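Local atomic coordinates of transcriptional regulator containing CBS domains (Streptococcus pneumoniae, PDB entry 6UOF), a protein that probably regulates transcription, with a pair of CBS domains, the part crystallised here, that is likely to sense a small adenine-containing ligand. Residues A[24-28]-A[52-57]. Sequence-based numbering, arbitrary orientation.
Sequences VKDYL and VTMRDA
Tyr27 reaches from the first turn of helix 24-34 to the start of the short helix 54-57, a worked example of how one aromatic side chain joins a helix to a strand-to-helix junction. Its CB points toward the other segment, and with CG anti to the backbone N (chi1 163°) the ring is carried end-on to the 52-57 turn. On one long side, Tyr27 CD1 lies 3.8 Å from Val52 CG1, while Val52 CG2 sits over a ring face, displaced toward the rim; on the other, Ala57 CB approaches obliquely, 3.7 Å from Tyr27 CD2 and nearly as close to CE2. Further out, Tyr27 CE2 meets the methyl CE of Met54, a selenomethionine, at 3.9 Å. Its selenium stands in the ring plane at the edge, 5.3 Å from the Tyr27 ring centroid, a Met-aromatic contact made possible by bends at chi2 and chi3. At the tip, Tyr27 OH sits against the Thr53-Met54 peptide, 3.3 Å from Thr53 C and 3.0 Å from Met54 N, near Met54 CB and CE; the angle to N is too poor for a hydrogen bond, and the hydroxyl is hydrogen-bonded instead to Ser37 O.

The flanks are lighter: Leu28 CD2 touches Met54 SE at 4.1 Å, and Val24 CG1 rests 3.6 Å from Ala57 O. On the side turned from the tyrosine, Thr53, the N-cap residue, and Asp56 form a capping box: Asp56 N donates to Thr53 OG1, and Thr53 N to Asp56 OD2, which is also hydrogen-bonded to Ser71 OG. Leu18 and Phe39 add to the apolar surroundings of the ring. Helices 24-34 and 54-57 thus meet beside strand 48-52, an edge strand of the small mixed sheet, consistent with the beta-alpha-beta-beta-alpha build of a CBS domain.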
loop_
_atom_site.group_PDB
_atom_site.type_symbol
_atom_site.label_atom_id
_atom_site.label_comp_id
_atom_site.label_asym_id
_atom_site.label_seq_id
_atom_site.Cartn_x
_atom_site.Cartn_y
_atom_site.Cartn_z
ATOM N N VAL A 24 6.912 12.037 8.406
ATOM C CA VAL A 24 7.528 12.017 7.052
ATOM C C VAL A 24 8.963 11.480 7.176
ATOM O O VAL A 24 9.364 10.687 6.302
ATOM C CB VAL A 24 7.449 13.415 6.417
ATOM C CG1 VAL A 24 8.406 13.577 5.241
ATOM C CG2 VAL A 24 6.020 13.723 6.002
ATOM N N LYS A 25 9.667 11.805 8.265
ATOM C CA LYS A 25 11.036 11.260 8.505
ATOM C C LYS A 25 10.958 9.729 8.532
ATOM O O LYS A 25 11.825 9.063 7.933
ATOM C CB LYS A 25 11.627 11.758 9.830
ATOM C CG LYS A 25 12.973 11.140 10.200
ATOM C CD LYS A 25 13.461 11.492 11.592
ATOM C CE LYS A 25 14.674 10.691 12.028
ATOM N NZ LYS A 25 14.361 9.249 12.163
ATOM N N ASP A 26 9.965 9.181 9.231
ATOM C CA ASP A 26 9.805 7.705 9.295
ATOM C C ASP A 26 9.569 7.145 7.889
ATOM O O ASP A 26 10.125 6.074 7.579
ATOM C CB ASP A 26 8.658 7.311 10.223
ATOM C CG ASP A 26 8.873 7.704 11.673
ATOM O OD1 ASP A 26 10.018 7.633 12.135
ATOM O OD2 ASP A 26 7.887 8.096 12.313
ATOM N N TYR A 27 8.780 7.836 7.066
ATOM C CA TYR A 27 8.521 7.391 5.668
ATOM C C TYR A 27 9.836 7.383 4.876
ATOM O O TYR A 27 10.165 6.357 4.235
ATOM C CB TYR A 27 7.489 8.298 4.996
ATOM C CG TYR A 27 7.468 8.179 3.497
ATOM C CD1 TYR A 27 6.815 7.140 2.855
ATOM C CD2 TYR A 27 8.188 9.067 2.721
ATOM C CE1 TYR A 27 6.817 7.021 1.474
ATOM C CE2 TYR A 27 8.227 8.942 1.344
ATOM C CZ TYR A 27 7.565 7.905 0.723
ATOM O OH TYR A 27 7.587 7.774 -0.637
ATOM N N LEU A 28 10.598 8.475 4.938
ATOM C CA LEU A 28 11.873 8.553 4.170
ATOM C C LEU A 28 12.832 7.448 4.628
ATOM O O LEU A 28 13.519 6.864 3.762
ATOM C CB LEU A 28 12.486 9.949 4.320
ATOM C CG LEU A 28 11.660 11.087 3.718
ATOM C CD1 LEU A 28 12.292 12.440 4.014
ATOM C CD2 LEU A 28 11.480 10.904 2.214
ATOM N N VAL A 52 0.686 6.431 1.154
ATOM C CA VAL A 52 1.682 7.531 1.097
ATOM C C VAL A 52 2.698 7.196 0.003
ATOM O O VAL A 52 3.219 6.061 -0.037
ATOM C CB VAL A 52 2.319 7.827 2.471
ATOM C CG1 VAL A 52 3.008 6.624 3.087
ATOM C CG2 VAL A 52 3.263 9.013 2.414
ATOM N N THR A 53 2.911 8.161 -0.886
ATOM C CA THR A 53 3.851 8.043 -2.031
ATOM C C THR A 53 4.889 9.155 -1.940
ATOM O O THR A 53 4.760 10.061 -1.126
ATOM C CB THR A 53 3.093 8.161 -3.359
ATOM O OG1 THR A 53 2.697 9.529 -3.509
ATOM C CG2 THR A 53 1.884 7.250 -3.404
HETATM N N MSE A 54 5.910 9.097 -2.791
HETATM C CA MSE A 54 6.945 10.108 -2.753
HETATM C C MSE A 54 6.365 11.448 -3.217
HETATM O O MSE A 54 6.795 12.503 -2.753
HETATM C CB MSE A 54 8.156 9.681 -3.585
HETATM C CG MSE A 54 9.338 10.609 -3.432
HETATM SE SE MSE A 54 10.112 10.759 -1.644
HETATM C CE MSE A 54 10.914 8.993 -1.466
ATOM N N ARG A 55 5.382 11.418 -4.129
ATOM C CA ARG A 55 4.714 12.659 -4.519
ATOM C C ARG A 55 4.050 13.300 -3.292
ATOM O O ARG A 55 4.064 14.523 -3.155
ATOM C CB ARG A 55 3.662 12.387 -5.601
ATOM C CG ARG A 55 2.794 13.586 -5.954
ATOM C CD ARG A 55 1.826 13.319 -7.096
ATOM N NE ARG A 55 0.595 12.639 -6.700
ATOM C CZ ARG A 55 -0.603 13.220 -6.577
ATOM N NH1 ARG A 55 -0.764 14.508 -6.830
ATOM N NH2 ARG A 55 -1.649 12.497 -6.215
ATOM N N ASP A 56 3.483 12.480 -2.415
ATOM C CA ASP A 56 2.791 13.005 -1.215
ATOM C C ASP A 56 3.768 13.558 -0.172
ATOM O O ASP A 56 3.449 14.587 0.427
ATOM C CB ASP A 56 2.025 11.890 -0.516
ATOM C CG ASP A 56 0.880 11.288 -1.299
ATOM O OD1 ASP A 56 0.241 12.027 -2.059
ATOM O OD2 ASP A 56 0.598 10.093 -1.093
ATOM N N ALA A 57 4.918 12.905 0.022
ATOM C CA ALA A 57 5.756 13.204 1.207
ATOM C C ALA A 57 7.120 13.821 0.891
ATOM O O ALA A 57 7.690 14.408 1.818
ATOM C CB ALA A 57 5.959 11.914 1.973
#